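PDB 4M9Q: ARF-like GTPase from Chlamydomonas reinhardtii, which belongs to the ARF-like branch of the small P-loop GTPases and is modelled with phosphoaminophosphonic acid-guanylate ester and a magnesium ion. Local coordinates for residues 3-8 / 46-51; 70-75 / 104-109. One frame throughout, in Å; residues are numbered along the deposited sequence.

Contact 1. Residues 3-8 / 46-51. With SO4 (sulfate ion), chain F.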
ATOM      1  N   ARG A   3     -13.155   8.529  12.953  1.00 53.02           N
ATOM      2  CA  ARG A   3     -12.988   8.655  11.544  1.00 53.92           C
ATOM      3  C   ARG A   3     -12.339   7.425  10.987  1.00 48.09           C
ATOM      4  O   ARG A   3     -11.507   6.829  11.660  1.00 42.02           O
ATOM      5  CB  ARG A   3     -12.016   9.775  11.279  1.00 59.67           C
ATOM      6  CG  ARG A   3     -11.838  10.775  12.396  1.00 66.38           C
ATOM      7  CD  ARG A   3     -12.529  12.074  12.075  1.00 77.80           C
ATOM      8  NE  ARG A   3     -11.733  13.243  12.473  1.00 84.90           N
ATOM      9  CZ  ARG A   3     -11.189  14.120  11.625  1.00 86.83           C
ATOM     10  NH1 ARG A   3     -11.332  13.981  10.317  1.00 88.63           N
ATOM     11  NH2 ARG A   3     -10.501  15.148  12.087  1.00 85.46           N
ATOM     12  N   LYS A   4     -12.680   7.102   9.736  1.00 51.38           N
ATOM     13  CA  LYS A   4     -12.198   5.906   9.051  1.00 51.74           C
ATOM     14  C   LYS A   4     -11.406   6.305   7.823  1.00 48.11           C
ATOM     15  O   LYS A   4     -11.881   7.096   7.024  1.00 48.63           O
ATOM     16  CB  LYS A   4     -13.374   5.028   8.630  1.00 60.88           C
ATOM     17  CG  LYS A   4     -12.980   3.819   7.741  1.00 70.38           C
ATOM     18  CD  LYS A   4     -13.230   2.453   8.389  1.00 74.25           C
ATOM     19  CE  LYS A   4     -14.130   1.593   7.490  1.00 81.55           C
ATOM     20  NZ  LYS A   4     -14.473   0.253   8.050  1.00 84.14           N
ATOM     21  N   ILE A   5     -10.192   5.766   7.704  1.00 45.10           N
ATOM     22  CA  ILE A   5      -9.351   5.825   6.501  1.00 42.53           C
ATOM     23  C   ILE A   5      -9.372   4.446   5.887  1.00 42.14           C
ATOM     24  O   ILE A   5      -9.341   3.476   6.611  1.00 45.01           O
ATOM     25  CB  ILE A   5      -7.853   6.015   6.860  1.00 42.25           C
ATOM     26  CG1 ILE A   5      -7.527   7.455   7.159  1.00 47.20           C
ATOM     27  CG2 ILE A   5      -6.918   5.713   5.699  1.00 37.78           C
ATOM     28  CD1 ILE A   5      -6.035   7.637   7.101  1.00 45.35           C
ATOM     29  N   THR A   6      -9.310   4.338   4.570  1.00 38.89           N
ATOM     30  CA  THR A   6      -9.170   3.063   3.932  1.00 37.14           C
ATOM     31  C   THR A   6      -7.859   3.121   3.120  1.00 37.56           C
ATOM     32  O   THR A   6      -7.549   4.142   2.484  1.00 39.45           O
ATOM     33  CB  THR A   6     -10.386   2.780   3.025  1.00 38.45           C
ATOM     34  OG1 THR A   6     -11.574   2.819   3.816  1.00 42.15           O
ATOM     35  CG2 THR A   6     -10.299   1.407   2.322  1.00 35.44           C
ATOM     36  N   ILE A   7      -7.111   2.024   3.143  1.00 33.75           N
ATOM     37  CA  ILE A   7      -5.828   1.954   2.514  1.00 34.99           C
ATOM     38  C   ILE A   7      -5.738   0.673   1.726  1.00 33.36           C
ATOM     39  O   ILE A   7      -6.194  -0.359   2.197  1.00 33.99           O
ATOM     40  CB  ILE A   7      -4.753   1.916   3.584  1.00 37.99           C
ATOM     41  CG1 ILE A   7      -4.526   3.282   4.155  1.00 39.60           C
ATOM     42  CG2 ILE A   7      -3.423   1.484   3.049  1.00 40.80           C
ATOM     43  CD1 ILE A   7      -3.670   3.127   5.403  1.00 44.60           C
ATOM     44  N   ALA A   8      -5.155   0.732   0.531  1.00 32.40           N
ATOM     45  CA  ALA A   8      -4.881  -0.503  -0.262  1.00 32.08           C
ATOM     46  C   ALA A   8      -3.439  -0.789  -0.146  1.00 29.35           C
ATOM     47  O   ALA A   8      -2.618   0.086  -0.304  1.00 28.67           O
ATOM     48  CB  ALA A   8      -5.233  -0.317  -1.732  1.00 33.16           C
ATOM     49  N   GLY A  46      -3.416   6.820  15.748  1.00 40.47           N
ATOM     50  CA  GLY A  46      -3.935   8.020  16.284  1.00 41.95           C
ATOM     51  C   GLY A  46      -5.434   7.939  16.385  1.00 44.85           C
ATOM     52  O   GLY A  46      -5.998   7.020  16.982  1.00 45.26           O
ATOM     53  N   LYS A  47      -6.030   8.907  15.720  1.00 46.04           N
ATOM     54  CA  LYS A  47      -7.420   9.290  15.787  1.00 50.13           C
ATOM     55  C   LYS A  47      -8.218   8.567  14.706  1.00 44.65           C
ATOM     56  O   LYS A  47      -9.373   8.798  14.536  1.00 43.74           O
ATOM     57  CB  LYS A  47      -7.402  10.783  15.512  1.00 54.96           C
ATOM     58  CG  LYS A  47      -8.680  11.540  15.505  1.00 64.31           C
ATOM     59  CD  LYS A  47      -8.537  12.763  14.602  1.00 70.01           C
ATOM     60  CE  LYS A  47      -7.332  13.619  14.968  1.00 73.14           C
ATOM     61  NZ  LYS A  47      -7.258  14.873  14.162  1.00 80.16           N
ATOM     62  N   TYR A  48      -7.575   7.649  13.994  1.00 40.94           N
ATOM     63  CA  TYR A  48      -8.201   6.958  12.865  1.00 37.67           C
ATOM     64  C   TYR A  48      -8.336   5.441  13.005  1.00 36.83           C
ATOM     65  O   TYR A  48      -7.473   4.761  13.540  1.00 35.01           O
ATOM     66  CB  TYR A  48      -7.368   7.230  11.634  1.00 34.73           C
ATOM     67  CG  TYR A  48      -7.454   8.639  11.170  1.00 34.62           C
ATOM     68  CD1 TYR A  48      -6.558   9.581  11.600  1.00 34.73           C
ATOM     69  CD2 TYR A  48      -8.483   9.042  10.356  1.00 35.15           C
ATOM     70  CE1 TYR A  48      -6.663  10.901  11.202  1.00 35.90           C
ATOM     71  CE2 TYR A  48      -8.607  10.356   9.969  1.00 35.78           C
ATOM     72  CZ  TYR A  48      -7.683  11.270  10.385  1.00 36.57           C
ATOM     73  OH  TYR A  48      -7.789  12.582  10.036  1.00 40.09           O
ATOM     74  N   LYS A  49      -9.456   4.946  12.524  1.00 39.27           N
ATOM     75  CA  LYS A  49      -9.670   3.528  12.320  1.00 41.85           C
ATOM     76  C   LYS A  49      -9.236   3.329  10.875  1.00 38.83           C
ATOM     77  O   LYS A  49      -9.700   4.051  10.021  1.00 40.55           O
ATOM     78  CB  LYS A  49     -11.151   3.187  12.522  1.00 45.96           C
ATOM     79  CG  LYS A  49     -11.410   1.739  12.912  1.00 51.56           C
ATOM     80  CD  LYS A  49     -12.910   1.447  13.161  1.00 57.60           C
ATOM     81  CE  LYS A  49     -13.222  -0.044  12.963  1.00 61.80           C
ATOM     82  NZ  LYS A  49     -14.658  -0.434  13.069  1.00 66.85           N
ATOM     83  N   ILE A  50      -8.317   2.409  10.609  1.00 37.31           N
ATOM     84  CA  ILE A  50      -7.769   2.216   9.256  1.00 37.57           C
ATOM     85  C   ILE A  50      -8.133   0.829   8.763  1.00 39.17           C
ATOM     86  O   ILE A  50      -7.726  -0.168   9.353  1.00 41.11           O
ATOM     87  CB  ILE A  50      -6.238   2.410   9.259  1.00 36.13           C
ATOM     88  CG1 ILE A  50      -5.911   3.854   9.702  1.00 37.08           C
ATOM     89  CG2 ILE A  50      -5.687   2.243   7.880  1.00 34.32           C
ATOM     90  CD1 ILE A  50      -4.648   3.968  10.461  1.00 35.51           C
ATOM     91  N   GLU A  51      -8.934   0.787   7.705  1.00 39.93           N
ATOM     92  CA  GLU A  51      -9.233  -0.413   6.981  1.00 40.90           C
ATOM     93  C   GLU A  51      -8.140  -0.668   5.939  1.00 39.01           C
ATOM     94  O   GLU A  51      -7.918   0.181   5.055  1.00 34.90           O
ATOM     95  CB  GLU A  51     -10.555  -0.228   6.305  1.00 47.22           C
ATOM     96  CG  GLU A  51     -11.226  -1.522   5.874  1.00 56.16           C
ATOM     97  CD  GLU A  51     -12.651  -1.286   5.306  1.00 70.41           C
ATOM     98  OE1 GLU A  51     -12.915  -0.294   4.551  1.00 74.41           O
ATOM     99  OE2 GLU A  51     -13.539  -2.103   5.632  1.00 79.82           O
TER
HETATM  100  S   SO4 F 303      -3.581  11.836  14.011  1.00114.91           S
HETATM  101  O1  SO4 F 303      -4.414  10.616  14.045  1.00 96.11           O
HETATM  102  O2  SO4 F 303      -2.757  11.865  15.252  1.00117.50           O
HETATM  103  O3  SO4 F 303      -2.735  11.850  12.776  1.00107.00           O
HETATM  104  O4  SO4 F 303      -4.454  13.036  14.000  1.00110.98           O
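Segments 3-8 and 46-51 bring together two neighbouring parallel strands of the central sheet, and the packing differs sharply between their two faces. Backbone bonds make the ladder: K49 N gives to R3 O at 2.9 Å, nearly straight at 174°, I5 N to K49 O, E51 N to I5 O, and I7 N to E51 O at 2.8 Å. Each donor lies almost along the C=O axis of its acceptor.

On the tight face, I5, I7, Y48 and I50 are buried, and helix 157-190 lies over I5, Y48 and I50. The I7 and I50 side chains cross obliquely, I7 CD1 coming 3.3 Å from I50 CG2. I5, with CG1 beside its backbone N (chi1 -81°), brings that CG1 within 3.7 Å of Y48 CD2. The phenol OH sits over one face of the R3 guanidinium, yet its hydrogen bond goes to D170 of the helix. K47 N holds O1 of a sulfate, probably from the crystallisation liquor, at the edge of the Y48 ring.

The other face is looser and more polar. E51, its CG anti to the backbone N (chi1 -161°), reaches back so that OE2 meets K4 NZ in a 3.5 Å salt bridge, while T6 OG1 gives only a weak bond to OE1.

R3 and K47 lie side by side near Y48, K4 and K49 on the opposite face. E51 answers K4, and D170 weakly K47; this end is probably still electropositive.

Contact 2. Residues 70-75 / 104-109; sequences AEVHAI and RDKPIC
Main-chain hydrogen bonds join the start of strand 74-80 to that of strand 108-113. I75 is gripped through both its own N and its own O: the N gives to P107 O at 3.0 Å, and the O accepts from C109 N at 2.9 Å, the latter nearly straight at 170°. Both donors approach in the plane of the carbonyl, and I108 CA adds a C-H...O contact to the same I75 O. This is the parallel pattern, with I75 level with I108.

Ahead of the strands a charged side chain takes over. K106, extended beyond CG, runs alongside the 70-75 segment, its CG 3.5 Å from H73 O, and places NZ on V72 O at 2.6 Å. The same ammonium also bonds to F102 O and forms a salt bridge with E183 of helix 157-190, so a buried charge is met by two carbonyls and a carboxylate.

Apolar contacts fill the rest. I75 and I108 lie side by side, CG2 to CG2 at 3.4 Å, on the face where helix 87-99 packs. A74 CB rests 3.8 Å from P107 CG, and L165 of helix 157-190 touches A74.

Strand 74-80, helix 87-99 and strand 108-113 thus form a beta-alpha-beta crossover, the repeating topology of the P-loop GTPase fold, and this contact pairs its two parallel strands at their N-terminal ends.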
ATOM      1  N   ALA A  70     -10.988   3.820  -6.048  1.00 50.81           N
ATOM      2  CA  ALA A  70     -12.011   4.843  -5.785  1.00 54.64           C
ATOM      3  C   ALA A  70     -12.370   4.917  -4.322  1.00 54.44           C
ATOM      4  O   ALA A  70     -12.712   5.989  -3.821  1.00 55.03           O
ATOM      5  CB  ALA A  70     -13.275   4.583  -6.613  1.00 58.10           C
ATOM      6  N   GLU A  71     -12.303   3.787  -3.623  1.00 53.26           N
ATOM      7  CA  GLU A  71     -12.697   3.762  -2.206  1.00 49.90           C
ATOM      8  C   GLU A  71     -11.521   3.929  -1.218  1.00 44.42           C
ATOM      9  O   GLU A  71     -11.702   3.824  -0.028  1.00 43.56           O
ATOM     10  CB  GLU A  71     -13.478   2.495  -1.896  1.00 53.20           C
ATOM     11  CG  GLU A  71     -12.658   1.227  -1.938  1.00 54.91           C
ATOM     12  CD  GLU A  71     -13.534   0.000  -1.973  1.00 62.16           C
ATOM     13  OE1 GLU A  71     -13.744  -0.575  -3.084  1.00 69.18           O
ATOM     14  OE2 GLU A  71     -14.026  -0.366  -0.874  1.00 66.03           O
ATOM     15  N   VAL A  72     -10.363   4.312  -1.723  0.50 40.38           N
ATOM     16  CA  VAL A  72      -9.147   4.326  -0.927  0.50 37.11           C
ATOM     17  C   VAL A  72      -8.680   5.770  -0.713  0.50 37.77           C
ATOM     18  O   VAL A  72      -8.826   6.607  -1.595  0.50 38.78           O
ATOM     19  CB  VAL A  72      -8.102   3.468  -1.661  0.50 34.50           C
ATOM     20  CG1 VAL A  72      -6.955   4.304  -2.175  0.50 31.55           C
ATOM     21  CG2 VAL A  72      -7.730   2.249  -0.828  0.50 32.52           C
ATOM     22  N   HIS A  73      -8.173   6.072   0.481  1.00 36.42           N
ATOM     23  CA  HIS A  73      -7.677   7.388   0.769  1.00 36.10           C
ATOM     24  C   HIS A  73      -6.217   7.468   0.476  1.00 36.77           C
ATOM     25  O   HIS A  73      -5.711   8.565   0.263  1.00 39.42           O
ATOM     26  CB  HIS A  73      -7.853   7.720   2.216  1.00 35.68           C
ATOM     27  CG  HIS A  73      -9.282   7.865   2.645  1.00 37.21           C
ATOM     28  ND1 HIS A  73     -10.020   6.817   3.106  1.00 38.62           N
ATOM     29  CD2 HIS A  73     -10.089   8.978   2.725  1.00 38.74           C
ATOM     30  CE1 HIS A  73     -11.237   7.232   3.432  1.00 38.70           C
ATOM     31  NE2 HIS A  73     -11.285   8.565   3.206  1.00 42.83           N
ATOM     32  N   ALA A  74      -5.513   6.326   0.512  1.00 33.75           N
ATOM     33  CA  ALA A  74      -4.068   6.305   0.368  1.00 31.01           C
ATOM     34  C   ALA A  74      -3.636   4.903   0.010  1.00 31.34           C
ATOM     35  O   ALA A  74      -4.461   3.941   0.069  1.00 30.28           O
ATOM     36  CB  ALA A  74      -3.390   6.737   1.654  1.00 27.43           C
ATOM     37  N   ILE A  75      -2.351   4.774  -0.342  0.50 30.15           N
ATOM     38  CA  ILE A  75      -1.782   3.506  -0.758  0.50 29.35           C
ATOM     39  C   ILE A  75      -0.549   3.206   0.066  0.50 27.39           C
ATOM     40  O   ILE A  75       0.190   4.123   0.397  0.50 26.91           O
ATOM     41  CB  ILE A  75      -1.367   3.581  -2.231  0.50 31.11           C
ATOM     42  CG1 ILE A  75      -2.585   3.317  -3.111  0.50 32.93           C
ATOM     43  CG2 ILE A  75      -0.208   2.613  -2.534  0.50 29.90           C
ATOM     44  CD1 ILE A  75      -2.214   2.806  -4.488  0.50 34.69           C
ATOM     45  N   ARG A 104      -5.494  10.627  -8.076  1.00 63.87           N
ATOM     46  CA  ARG A 104      -4.912  11.963  -8.060  1.00 68.51           C
ATOM     47  C   ARG A 104      -4.898  12.531  -6.626  1.00 63.50           C
ATOM     48  O   ARG A 104      -5.797  12.300  -5.865  1.00 60.26           O
ATOM     49  CB  ARG A 104      -5.603  12.824  -9.146  1.00 76.95           C
ATOM     50  CG  ARG A 104      -5.803  14.308  -8.883  1.00 83.06           C
ATOM     51  CD  ARG A 104      -7.141  14.551  -8.192  1.00 87.75           C
ATOM     52  NE  ARG A 104      -7.833  15.748  -8.661  1.00 91.55           N
ATOM     53  CZ  ARG A 104      -9.018  16.159  -8.212  1.00 92.50           C
ATOM     54  NH1 ARG A 104      -9.667  15.475  -7.287  1.00 84.75           N
ATOM     55  NH2 ARG A 104      -9.561  17.273  -8.710  1.00103.77           N
ATOM     56  N   ASP A 105      -3.802  13.168  -6.230  1.00 65.44           N
ATOM     57  CA  ASP A 105      -3.615  13.718  -4.850  1.00 63.79           C
ATOM     58  C   ASP A 105      -3.610  12.756  -3.646  1.00 57.43           C
ATOM     59  O   ASP A 105      -3.514  13.208  -2.523  1.00 57.88           O
ATOM     60  CB  ASP A 105      -4.640  14.851  -4.569  1.00 68.57           C
ATOM     61  CG  ASP A 105      -4.442  16.088  -5.490  1.00 73.19           C
ATOM     62  OD1 ASP A 105      -3.275  16.418  -5.869  1.00 74.72           O
ATOM     63  OD2 ASP A 105      -5.462  16.735  -5.821  1.00 73.27           O
ATOM     64  N   LYS A 106      -3.717  11.442  -3.850  1.00 51.93           N
ATOM     65  CA  LYS A 106      -3.676  10.514  -2.734  1.00 42.96           C
ATOM     66  C   LYS A 106      -2.221  10.116  -2.445  1.00 41.91           C
ATOM     67  O   LYS A 106      -1.401   9.898  -3.375  1.00 41.43           O
ATOM     68  CB  LYS A 106      -4.500   9.286  -3.036  1.00 43.38           C
ATOM     69  CG  LYS A 106      -5.996   9.561  -3.043  1.00 45.03           C
ATOM     70  CD  LYS A 106      -6.803   8.352  -3.451  1.00 43.86           C
ATOM     71  CE  LYS A 106      -8.301   8.640  -3.550  1.00 45.70           C
ATOM     72  NZ  LYS A 106      -9.029   7.447  -4.076  1.00 45.44           N
ATOM     73  N   PRO A 107      -1.867  10.038  -1.158  1.00 36.62           N
ATOM     74  CA  PRO A 107      -0.496   9.780  -0.804  1.00 34.17           C
ATOM     75  C   PRO A 107      -0.128   8.285  -0.874  1.00 33.96           C
ATOM     76  O   PRO A 107      -1.039   7.415  -0.785  1.00 31.90           O
ATOM     77  CB  PRO A 107      -0.421  10.289   0.613  1.00 34.32           C
ATOM     78  CG  PRO A 107      -1.764  10.150   1.158  1.00 33.73           C
ATOM     79  CD  PRO A 107      -2.664  10.453   0.001  1.00 36.56           C
ATOM     80  N   ILE A 108       1.176   8.022  -1.080  1.00 31.92           N
ATOM     81  CA  ILE A 108       1.741   6.676  -1.200  1.00 29.64           C
ATOM     82  C   ILE A 108       2.877   6.474  -0.190  1.00 30.52           C
ATOM     83  O   ILE A 108       3.861   7.216  -0.133  1.00 29.85           O
ATOM     84  CB  ILE A 108       2.415   6.391  -2.539  1.00 32.20           C
ATOM     85  CG1 ILE A 108       1.815   7.146  -3.687  1.00 33.57           C
ATOM     86  CG2 ILE A 108       2.313   4.903  -2.891  1.00 30.99           C
ATOM     87  CD1 ILE A 108       0.441   6.752  -3.896  1.00 33.05           C
ATOM     88  N   CYS A 109       2.740   5.472   0.638  1.00 30.35           N
ATOM     89  CA  CYS A 109       3.793   5.107   1.529  1.00 30.71           C
ATOM     90  C   CYS A 109       4.504   3.919   0.863  1.00 29.95           C
ATOM     91  O   CYS A 109       3.904   2.911   0.620  1.00 27.49           O
ATOM     92  CB  CYS A 109       3.199   4.724   2.857  1.00 31.85           C
ATOM     93  SG  CYS A 109       4.390   3.989   3.951  1.00 36.09           S
TER

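The centres of contacts 1 and 2 are about 12 Å apart, and both belong to one mixed six-stranded sheet in which strand 3-10 sits between 48-55 and 74-80. Contact 1 takes one side of strand 3-10; on its other side strand 74-80 leads on to 108-113 in contact 2. They meet directly where T6 O lies 2.9 Å from H73 N, a probable hydrogen bond, and where V72 packs on A8. Both segments of contact 1 precede those of contact 2 in the chain. Helix 157-190 touches both, so this late helix spans four successive parallel strands of the GTPase core, whose P-loop-like segment follows strand 3-10.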